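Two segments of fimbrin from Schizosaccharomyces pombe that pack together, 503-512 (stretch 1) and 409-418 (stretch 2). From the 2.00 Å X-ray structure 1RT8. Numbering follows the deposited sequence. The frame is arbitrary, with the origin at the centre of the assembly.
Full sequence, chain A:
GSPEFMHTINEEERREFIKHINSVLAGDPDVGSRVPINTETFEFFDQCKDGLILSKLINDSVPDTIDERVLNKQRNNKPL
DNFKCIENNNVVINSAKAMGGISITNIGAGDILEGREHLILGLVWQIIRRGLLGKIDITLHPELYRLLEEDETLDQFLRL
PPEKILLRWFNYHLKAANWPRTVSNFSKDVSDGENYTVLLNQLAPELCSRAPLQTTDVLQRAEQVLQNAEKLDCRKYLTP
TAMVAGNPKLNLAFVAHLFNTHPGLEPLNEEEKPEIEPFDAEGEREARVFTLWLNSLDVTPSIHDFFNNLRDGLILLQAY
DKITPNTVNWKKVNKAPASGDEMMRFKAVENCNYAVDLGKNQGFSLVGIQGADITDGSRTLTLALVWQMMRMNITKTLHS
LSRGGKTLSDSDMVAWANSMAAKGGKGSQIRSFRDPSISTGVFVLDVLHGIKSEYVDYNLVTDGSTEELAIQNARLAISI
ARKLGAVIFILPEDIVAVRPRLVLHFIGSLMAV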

# COMPACT_ATOMS: atom_id res chain seq x y z
N VAL A 503 15.70 -8.64 -6.81
CA VAL A 503 16.90 -7.81 -6.81
C VAL A 503 16.99 -7.13 -8.18
O VAL A 503 17.31 -5.94 -8.26
CB VAL A 503 18.18 -8.65 -6.60
CG1 VAL A 503 19.42 -7.79 -6.94
CG2 VAL A 503 18.26 -9.13 -5.14
N LEU A 504 16.69 -7.86 -9.24
CA LEU A 504 16.77 -7.28 -10.58
C LEU A 504 15.75 -6.15 -10.75
O LEU A 504 16.06 -5.12 -11.36
CB LEU A 504 16.58 -8.36 -11.65
CG LEU A 504 16.86 -7.96 -13.12
CD1 LEU A 504 17.21 -9.18 -13.98
CD2 LEU A 504 15.65 -7.23 -13.66
N HIS A 505 14.55 -6.32 -10.20
CA HIS A 505 13.51 -5.28 -10.26
C HIS A 505 14.03 -3.99 -9.61
O HIS A 505 13.84 -2.90 -10.13
CB HIS A 505 12.24 -5.75 -9.53
CG HIS A 505 11.27 -4.66 -9.21
ND1 HIS A 505 11.13 -4.13 -7.94
CD2 HIS A 505 10.37 -4.01 -9.99
CE1 HIS A 505 10.19 -3.20 -7.95
NE2 HIS A 505 9.71 -3.11 -9.18
N PHE A 506 14.69 -4.14 -8.47
CA PHE A 506 15.24 -3.00 -7.74
C PHE A 506 16.30 -2.27 -8.59
O PHE A 506 16.25 -1.06 -8.76
CB PHE A 506 15.87 -3.50 -6.44
CG PHE A 506 16.57 -2.43 -5.64
CD1 PHE A 506 15.85 -1.52 -4.89
CD2 PHE A 506 17.96 -2.34 -5.66
CE1 PHE A 506 16.49 -0.53 -4.15
CE2 PHE A 506 18.62 -1.35 -4.93
CZ PHE A 506 17.88 -0.44 -4.17
N ILE A 507 17.26 -3.03 -9.13
CA ILE A 507 18.31 -2.46 -9.95
C ILE A 507 17.72 -1.78 -11.18
O ILE A 507 18.13 -0.69 -11.57
CB ILE A 507 19.32 -3.54 -10.39
CG1 ILE A 507 20.04 -4.09 -9.16
CG2 ILE A 507 20.34 -2.95 -11.36
CD1 ILE A 507 20.78 -3.04 -8.35
N GLY A 508 16.74 -2.44 -11.79
CA GLY A 508 16.11 -1.85 -12.96
C GLY A 508 15.45 -0.52 -12.64
O GLY A 508 15.44 0.39 -13.47
N SER A 509 14.90 -0.40 -11.44
CA SER A 509 14.25 0.84 -11.05
C SER A 509 15.31 1.94 -10.91
O SER A 509 15.03 3.10 -11.18
CB SER A 509 13.50 0.67 -9.73
OG SER A 509 14.38 0.78 -8.62
N LEU A 510 16.52 1.56 -10.50
CA LEU A 510 17.60 2.55 -10.33
C LEU A 510 18.13 3.03 -11.67
O LEU A 510 18.50 4.19 -11.83
CB LEU A 510 18.75 1.96 -9.52
CG LEU A 510 18.45 1.53 -8.08
CD1 LEU A 510 19.75 1.39 -7.32
CD2 LEU A 510 17.56 2.55 -7.40
N MET A 511 18.19 2.12 -12.63
CA MET A 511 18.68 2.46 -13.95
C MET A 511 17.76 3.49 -14.62
O MET A 511 18.17 4.17 -15.56
CB MET A 511 18.76 1.20 -14.82
CG MET A 511 19.85 0.23 -14.37
SD MET A 511 19.97 -1.28 -15.36
CE MET A 511 20.67 -0.59 -16.90
N ALA A 512 16.55 3.62 -14.10
CA ALA A 512 15.57 4.55 -14.67
C ALA A 512 15.39 5.89 -13.97
O ALA A 512 14.57 6.70 -14.40
CB ALA A 512 14.21 3.85 -14.79
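Stretch 2, residues 409-418: SDSDMVAWAN

A methionine laid over a tryptophan is the most distinctive feature of this helix pair: Met-511 CG sits 3.4 Å from the centroid of the Trp-416 six-membered ring, only 14° off the ring normal, a CH-pi contact over one face. Its nearest ring atom is closer still, Met-511 CG to Trp-416 CE3 at 3.3 Å, while the Met-511 sulfur lies oblique to the ring.

The pair illustrates how helices pack through side chains and a glycine, with no hydrogen bond between the two stretches. Stretch 2 is helical from Asp-410 through Asn-418, with Ser-409 at the N-cap position, and it crosses the helix of stretch 1 with 64° between their N-to-C directions, the axes approaching to 10.5 Å. Its knob is Met-413, whose m, t, p side chain enters a hole formed by Leu-504, Ile-507, Gly-508 and Met-511. Met-413 CE rests 3.5 Å from Gly-508 CA, where an ideal CB, though pointing away, would come within a tight 3.3 Å of that methyl; the same methyl meets Leu-504 CD2 at 3.6 Å.

One turn further along stretch 2, Trp-416 CE3 and Ala-417 CB lie 4.1 and 4.2 Å from Ile-507 CG2, and this is also where the CA atoms come closest, Ile-507 CA to Ala-417 CA being 7.1 Å. At the N-terminal end of stretch 2, exposed Asp-410 brings OD2 to 3.4 Å from Leu-504 CD1.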

# COMPACT_ATOMS: atom_id res chain seq x y z
N SER A 409 20.24 -7.32 -21.50
CA SER A 409 20.30 -8.61 -20.83
C SER A 409 20.51 -8.45 -19.33
O SER A 409 20.78 -7.36 -18.84
CB SER A 409 21.46 -9.45 -21.38
OG SER A 409 22.69 -9.00 -20.84
N ASP A 410 20.36 -9.55 -18.61
CA ASP A 410 20.54 -9.57 -17.16
C ASP A 410 22.00 -9.27 -16.88
O ASP A 410 22.33 -8.54 -15.94
CB ASP A 410 20.18 -10.95 -16.60
CG ASP A 410 18.67 -11.14 -16.40
OD1 ASP A 410 17.86 -10.51 -17.11
OD2 ASP A 410 18.30 -11.95 -15.52
N SER A 411 22.89 -9.82 -17.71
CA SER A 411 24.31 -9.59 -17.54
C SER A 411 24.60 -8.10 -17.72
O SER A 411 25.40 -7.54 -16.98
CB SER A 411 25.13 -10.41 -18.54
OG SER A 411 24.90 -9.99 -19.87
N ASP A 412 23.95 -7.46 -18.70
CA ASP A 412 24.16 -6.02 -18.92
C ASP A 412 23.77 -5.23 -17.66
O ASP A 412 24.44 -4.27 -17.30
CB ASP A 412 23.31 -5.49 -20.09
CG ASP A 412 23.71 -6.08 -21.44
OD1 ASP A 412 24.91 -6.31 -21.67
OD2 ASP A 412 22.81 -6.28 -22.28
N MET A 413 22.69 -5.64 -16.99
CA MET A 413 22.26 -4.95 -15.77
C MET A 413 23.26 -5.15 -14.63
O MET A 413 23.58 -4.20 -13.90
CB MET A 413 20.86 -5.44 -15.35
CG MET A 413 19.78 -5.05 -16.34
SD MET A 413 18.14 -5.65 -15.88
CE MET A 413 17.68 -4.48 -14.62
N VAL A 414 23.75 -6.38 -14.47
CA VAL A 414 24.74 -6.69 -13.44
C VAL A 414 26.00 -5.84 -13.68
O VAL A 414 26.59 -5.32 -12.74
CB VAL A 414 25.14 -8.19 -13.45
CG1 VAL A 414 26.24 -8.45 -12.42
CG2 VAL A 414 23.92 -9.07 -13.14
N ALA A 415 26.40 -5.72 -14.94
CA ALA A 415 27.58 -4.94 -15.32
C ALA A 415 27.37 -3.46 -15.01
O ALA A 415 28.31 -2.77 -14.58
CB ALA A 415 27.88 -5.14 -16.81
N TRP A 416 26.16 -2.96 -15.25
CA TRP A 416 25.83 -1.56 -14.97
C TRP A 416 25.90 -1.34 -13.47
O TRP A 416 26.47 -0.36 -12.99
CB TRP A 416 24.43 -1.21 -15.44
CG TRP A 416 24.04 0.21 -15.13
CD1 TRP A 416 24.30 1.31 -15.88
CD2 TRP A 416 23.32 0.67 -13.97
NE1 TRP A 416 23.79 2.43 -15.28
CE2 TRP A 416 23.18 2.07 -14.11
CE3 TRP A 416 22.78 0.05 -12.84
CZ2 TRP A 416 22.52 2.86 -13.16
CZ3 TRP A 416 22.12 0.83 -11.89
CH2 TRP A 416 22.00 2.22 -12.06
N ALA A 417 25.30 -2.26 -12.72
CA ALA A 417 25.27 -2.16 -11.27
C ALA A 417 26.68 -2.20 -10.68
O ALA A 417 26.99 -1.45 -9.74
CB ALA A 417 24.42 -3.29 -10.68
N ASN A 418 27.54 -3.06 -11.22
CA ASN A 418 28.91 -3.15 -10.73
C ASN A 418 29.71 -1.87 -11.02
O ASN A 418 30.48 -1.41 -10.17
CB ASN A 418 29.63 -4.36 -11.34
CG ASN A 418 29.36 -5.65 -10.58
OD1 ASN A 418 29.27 -5.65 -9.35
ND2 ASN A 418 29.24 -6.76 -11.31